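Local coordinates for uncharacterized protein (Bombyx mori, PDB 5AZ0) that is an aldo-keto reductase (AKR2E5) that probably uses NADPH to reduce aldehyde or ketone groups of small-molecule substrates, at residues 56-66 against 279-288. Residues are numbered along the deposited sequence; the frame is centred on the assembly and turned at random.
Sequences DALSYAIDIGY and VTKSRVLENA. With ACT (acetate ion), chain K.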
loop_
_atom_site.group_PDB
_atom_site.type_symbol
_atom_site.label_atom_id
_atom_site.label_comp_id
_atom_site.label_asym_id
_atom_site.label_seq_id
_atom_site.Cartn_x
_atom_site.Cartn_y
_atom_site.Cartn_z
ATOM N N ASP A 56 17.345 7.297 5.149
ATOM C CA ASP A 56 17.622 7.843 6.481
ATOM C C ASP A 56 16.345 7.891 7.329
ATOM O O ASP A 56 16.361 7.441 8.470
ATOM C CB ASP A 56 18.314 9.226 6.321
ATOM C CG ASP A 56 18.750 9.832 7.623
ATOM O OD1 ASP A 56 19.303 9.117 8.497
ATOM O OD2 ASP A 56 18.461 11.042 7.779
ATOM N N ALA A 57 15.205 8.344 6.774
ATOM C CA ALA A 57 13.936 8.302 7.596
ATOM C C ALA A 57 13.457 6.846 7.857
ATOM O O ALA A 57 12.933 6.526 8.942
ATOM C CB ALA A 57 12.861 9.186 6.975
ATOM N N LEU A 58 13.816 5.917 6.947
ATOM C CA LEU A 58 13.565 4.455 7.222
ATOM C C LEU A 58 14.333 3.922 8.413
ATOM O O LEU A 58 13.783 3.216 9.334
ATOM C CB LEU A 58 13.785 3.588 5.963
ATOM C CG LEU A 58 13.629 2.052 6.078
ATOM C CD1 LEU A 58 12.315 1.613 6.700
ATOM C CD2 LEU A 58 13.785 1.487 4.685
ATOM N N SER A 59 15.610 4.306 8.461
ATOM C CA SER A 59 16.468 3.863 9.558
ATOM C C SER A 59 15.938 4.376 10.847
ATOM O O SER A 59 15.790 3.649 11.858
ATOM C CB SER A 59 17.960 4.364 9.326
ATOM O OG SER A 59 18.738 4.018 10.474
ATOM N N TYR A 60 15.611 5.664 10.850
ATOM C CA TYR A 60 14.940 6.281 12.021
ATOM C C TYR A 60 13.625 5.527 12.368
ATOM O O TYR A 60 13.361 5.127 13.543
ATOM C CB TYR A 60 14.697 7.816 11.704
ATOM C CG TYR A 60 13.912 8.535 12.777
ATOM C CD1 TYR A 60 14.506 8.911 14.007
ATOM C CD2 TYR A 60 12.526 8.783 12.622
ATOM C CE1 TYR A 60 13.750 9.546 15.006
ATOM C CE2 TYR A 60 11.780 9.402 13.619
ATOM C CZ TYR A 60 12.371 9.791 14.805
ATOM O OH TYR A 60 11.568 10.439 15.747
ATOM N N ALA A 61 12.800 5.277 11.326
ATOM C CA ALA A 61 11.473 4.558 11.567
ATOM C C ALA A 61 11.693 3.285 12.257
ATOM O O ALA A 61 11.039 2.978 13.278
ATOM C CB ALA A 61 10.730 4.331 10.263
ATOM N N ILE A 62 12.680 2.519 11.767
ATOM C CA ILE A 62 12.976 1.251 12.459
ATOM C C ILE A 62 13.484 1.454 13.913
ATOM O O ILE A 62 13.115 0.697 14.826
ATOM C CB ILE A 62 13.954 0.406 11.593
ATOM C CG1 ILE A 62 13.257 -0.012 10.277
ATOM C CG2 ILE A 62 14.405 -0.831 12.328
ATOM C CD1 ILE A 62 14.155 -0.463 9.138
ATOM N N ASP A 63 14.349 2.460 14.121
ATOM C CA ASP A 63 14.860 2.785 15.494
ATOM C C ASP A 63 13.720 3.107 16.376
ATOM O O ASP A 63 13.667 2.574 17.469
ATOM C CB ASP A 63 15.823 3.998 15.525
ATOM C CG ASP A 63 17.142 3.737 14.801
ATOM O OD1 ASP A 63 17.591 2.594 14.787
ATOM O OD2 ASP A 63 17.707 4.642 14.193
ATOM N N ILE A 64 12.755 3.934 15.924
ATOM C CA ILE A 64 11.625 4.221 16.889
ATOM C C ILE A 64 10.575 3.144 17.066
ATOM O O ILE A 64 9.784 3.233 18.025
ATOM C CB ILE A 64 10.909 5.573 16.654
ATOM C CG1 ILE A 64 10.128 5.612 15.329
ATOM C CG2 ILE A 64 11.945 6.707 16.671
ATOM C CD1 ILE A 64 9.340 6.901 15.102
ATOM N N GLY A 65 10.536 2.141 16.164
ATOM C CA GLY A 65 9.597 1.001 16.310
ATOM C C GLY A 65 8.706 0.602 15.103
ATOM O O GLY A 65 7.852 -0.216 15.241
ATOM N N TYR A 66 8.928 1.151 13.933
ATOM C CA TYR A 66 8.234 0.675 12.736
ATOM C C TYR A 66 8.879 -0.682 12.359
ATOM O O TYR A 66 10.114 -0.869 12.419
ATOM C CB TYR A 66 8.414 1.612 11.588
ATOM C CG TYR A 66 7.575 2.870 11.539
ATOM C CD1 TYR A 66 7.697 3.908 12.491
ATOM C CD2 TYR A 66 6.715 3.091 10.445
ATOM C CE1 TYR A 66 6.987 5.132 12.315
ATOM C CE2 TYR A 66 6.000 4.240 10.312
ATOM C CZ TYR A 66 6.132 5.288 11.223
ATOM O OH TYR A 66 5.344 6.428 10.953
ATOM N N VAL A 279 9.486 11.373 3.848
ATOM C CA VAL A 279 10.940 11.272 3.993
ATOM C C VAL A 279 11.410 12.196 5.115
ATOM O O VAL A 279 12.602 12.475 5.212
ATOM C CB VAL A 279 11.690 11.555 2.655
ATOM C CG1 VAL A 279 11.207 10.649 1.547
ATOM C CG2 VAL A 279 11.527 13.002 2.193
ATOM N N THR A 280 10.500 12.583 6.006
ATOM C CA THR A 280 10.774 13.520 7.108
ATOM C C THR A 280 10.537 12.884 8.410
ATOM O O THR A 280 9.421 12.472 8.704
ATOM C CB THR A 280 9.814 14.716 7.037
ATOM O OG1 THR A 280 9.986 15.397 5.779
ATOM C CG2 THR A 280 10.051 15.681 8.179
ATOM N N LYS A 281 11.559 12.856 9.249
ATOM C CA LYS A 281 11.500 12.042 10.441
ATOM C C LYS A 281 10.474 12.489 11.451
ATOM O O LYS A 281 9.987 11.665 12.303
ATOM C CB LYS A 281 12.877 12.000 11.133
ATOM C CG LYS A 281 14.009 11.432 10.287
ATOM C CD LYS A 281 15.338 11.494 11.042
ATOM C CE LYS A 281 16.478 11.388 10.071
ATOM N NZ LYS A 281 17.694 10.791 10.697
ATOM N N SER A 282 10.219 13.800 11.488
ATOM C CA SER A 282 9.189 14.266 12.445
ATOM C C SER A 282 7.804 13.713 11.993
ATOM O O SER A 282 7.019 13.334 12.818
ATOM C CB SER A 282 9.181 15.798 12.599
ATOM O OG SER A 282 9.339 16.404 11.344
ATOM N N ARG A 283 7.548 13.675 10.688
ATOM C CA ARG A 283 6.308 13.052 10.162
ATOM C C ARG A 283 6.237 11.558 10.443
ATOM O O ARG A 283 5.225 11.052 10.929
ATOM C CB ARG A 283 6.157 13.400 8.710
ATOM C CG ARG A 283 5.657 14.841 8.576
ATOM C CD ARG A 283 5.851 15.323 7.159
ATOM N NE ARG A 283 5.448 16.706 6.923
ATOM C CZ ARG A 283 5.897 17.466 5.915
ATOM N NH1 ARG A 283 6.802 17.020 5.035
ATOM N NH2 ARG A 283 5.446 18.706 5.788
ATOM N N VAL A 284 7.374 10.885 10.316
ATOM C CA VAL A 284 7.464 9.487 10.679
ATOM C C VAL A 284 7.037 9.313 12.085
ATOM O O VAL A 284 6.241 8.443 12.417
ATOM C CB VAL A 284 8.896 8.954 10.508
ATOM C CG1 VAL A 284 9.070 7.574 11.061
ATOM C CG2 VAL A 284 9.255 8.945 9.051
ATOM N N LEU A 285 7.564 10.138 12.958
ATOM C CA LEU A 285 7.212 10.003 14.388
ATOM C C LEU A 285 5.725 10.321 14.677
ATOM O O LEU A 285 5.038 9.652 15.463
ATOM C CB LEU A 285 8.106 10.954 15.211
ATOM C CG LEU A 285 7.840 11.002 16.708
ATOM C CD1 LEU A 285 7.833 9.617 17.302
ATOM C CD2 LEU A 285 8.831 11.961 17.420
ATOM N N GLU A 286 5.300 11.419 14.088
ATOM C CA GLU A 286 3.909 11.959 14.232
ATOM C C GLU A 286 2.903 10.889 13.724
ATOM O O GLU A 286 2.026 10.481 14.488
ATOM C CB GLU A 286 3.814 13.268 13.436
ATOM C CG GLU A 286 2.554 14.137 13.590
ATOM C CD GLU A 286 2.328 15.122 12.423
ATOM O OE1 GLU A 286 3.238 15.362 11.617
ATOM O OE2 GLU A 286 1.220 15.678 12.286
ATOM N N ASN A 287 3.140 10.337 12.506
ATOM C CA ASN A 287 2.279 9.253 11.949
ATOM C C ASN A 287 2.099 8.069 12.843
ATOM O O ASN A 287 1.038 7.452 12.792
ATOM C CB ASN A 287 2.737 8.813 10.571
ATOM C CG ASN A 287 2.672 9.926 9.590
ATOM O OD1 ASN A 287 1.997 10.895 9.850
ATOM N ND2 ASN A 287 3.405 9.846 8.498
ATOM N N ALA A 288 3.065 7.752 13.709
ATOM C CA ALA A 288 2.892 6.561 14.567
ATOM C C ALA A 288 2.298 6.787 15.929
ATOM O O ALA A 288 2.072 5.799 16.685
ATOM C CB ALA A 288 4.170 5.771 14.700
HETATM C C ACT K . 7.496 14.256 3.097
HETATM O O ACT K . 6.478 14.508 3.791
HETATM O OXT ACT K . 8.597 14.427 3.600
HETATM C CH3 ACT K . 7.460 13.698 1.697
HETATM O O HOH W 1 5.300 7.535 8.649
#
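V284 is the knob of this helix pair: its side chain drops among A57, Y60, A61 and I64, with CG1 3.7 Å from A61 CB and CG2 on the A57 side. The axes of 56-64, the end of the helix that follows strand 22-23 after a long loop, and of 281-287, soon after strand 273-274, come within 9.6 Å and cross at -34°.

Around this knob the Y60 ring has K281 CB over one face in a CH-pi contact (3.9 Å to the ring centroid), while I64 CG2, from its own helix, backs the opposite face, both offset toward the rim. With CG anti to the backbone N (chi1 175°), Y60 reaches across to helix 281-287, and its OH meets L285 CB at 3.5 Å. Beside it, I64 CD1 meets L285 CD1.

K281 runs extended past the ring and ends at D56, where NZ forms a salt bridge with OD2 (3.0 Å); its hydrogen bonds to both carboxylate oxygens are weak. An alanine in place of Y60 would probably leave the lysine chain without its flat support, free to swing from D56, and open a gap beside L285.

Past the Schellman motif at G65, one face of the Y66 ring lies on A61 CB, toward its rim. Its OH donates to V284 O (2.6 Å), in the carbonyl plane and on a lone pair, and accepts from a water that in turn accepts from N287 ND2.

An acetate, probably from the crystallisation liquor, sits at the start of helix 281-287: OXT accepts from T280 OG1 at 2.8 Å and also from V279 N, O weakly from R283 NH1. The equivalent loop of NADPH-dependent relatives holds the cofactor's 2'-phosphate. Apolar packing and the buried tyrosine bond thus join the two helices behind what is probably an anion-binding loop.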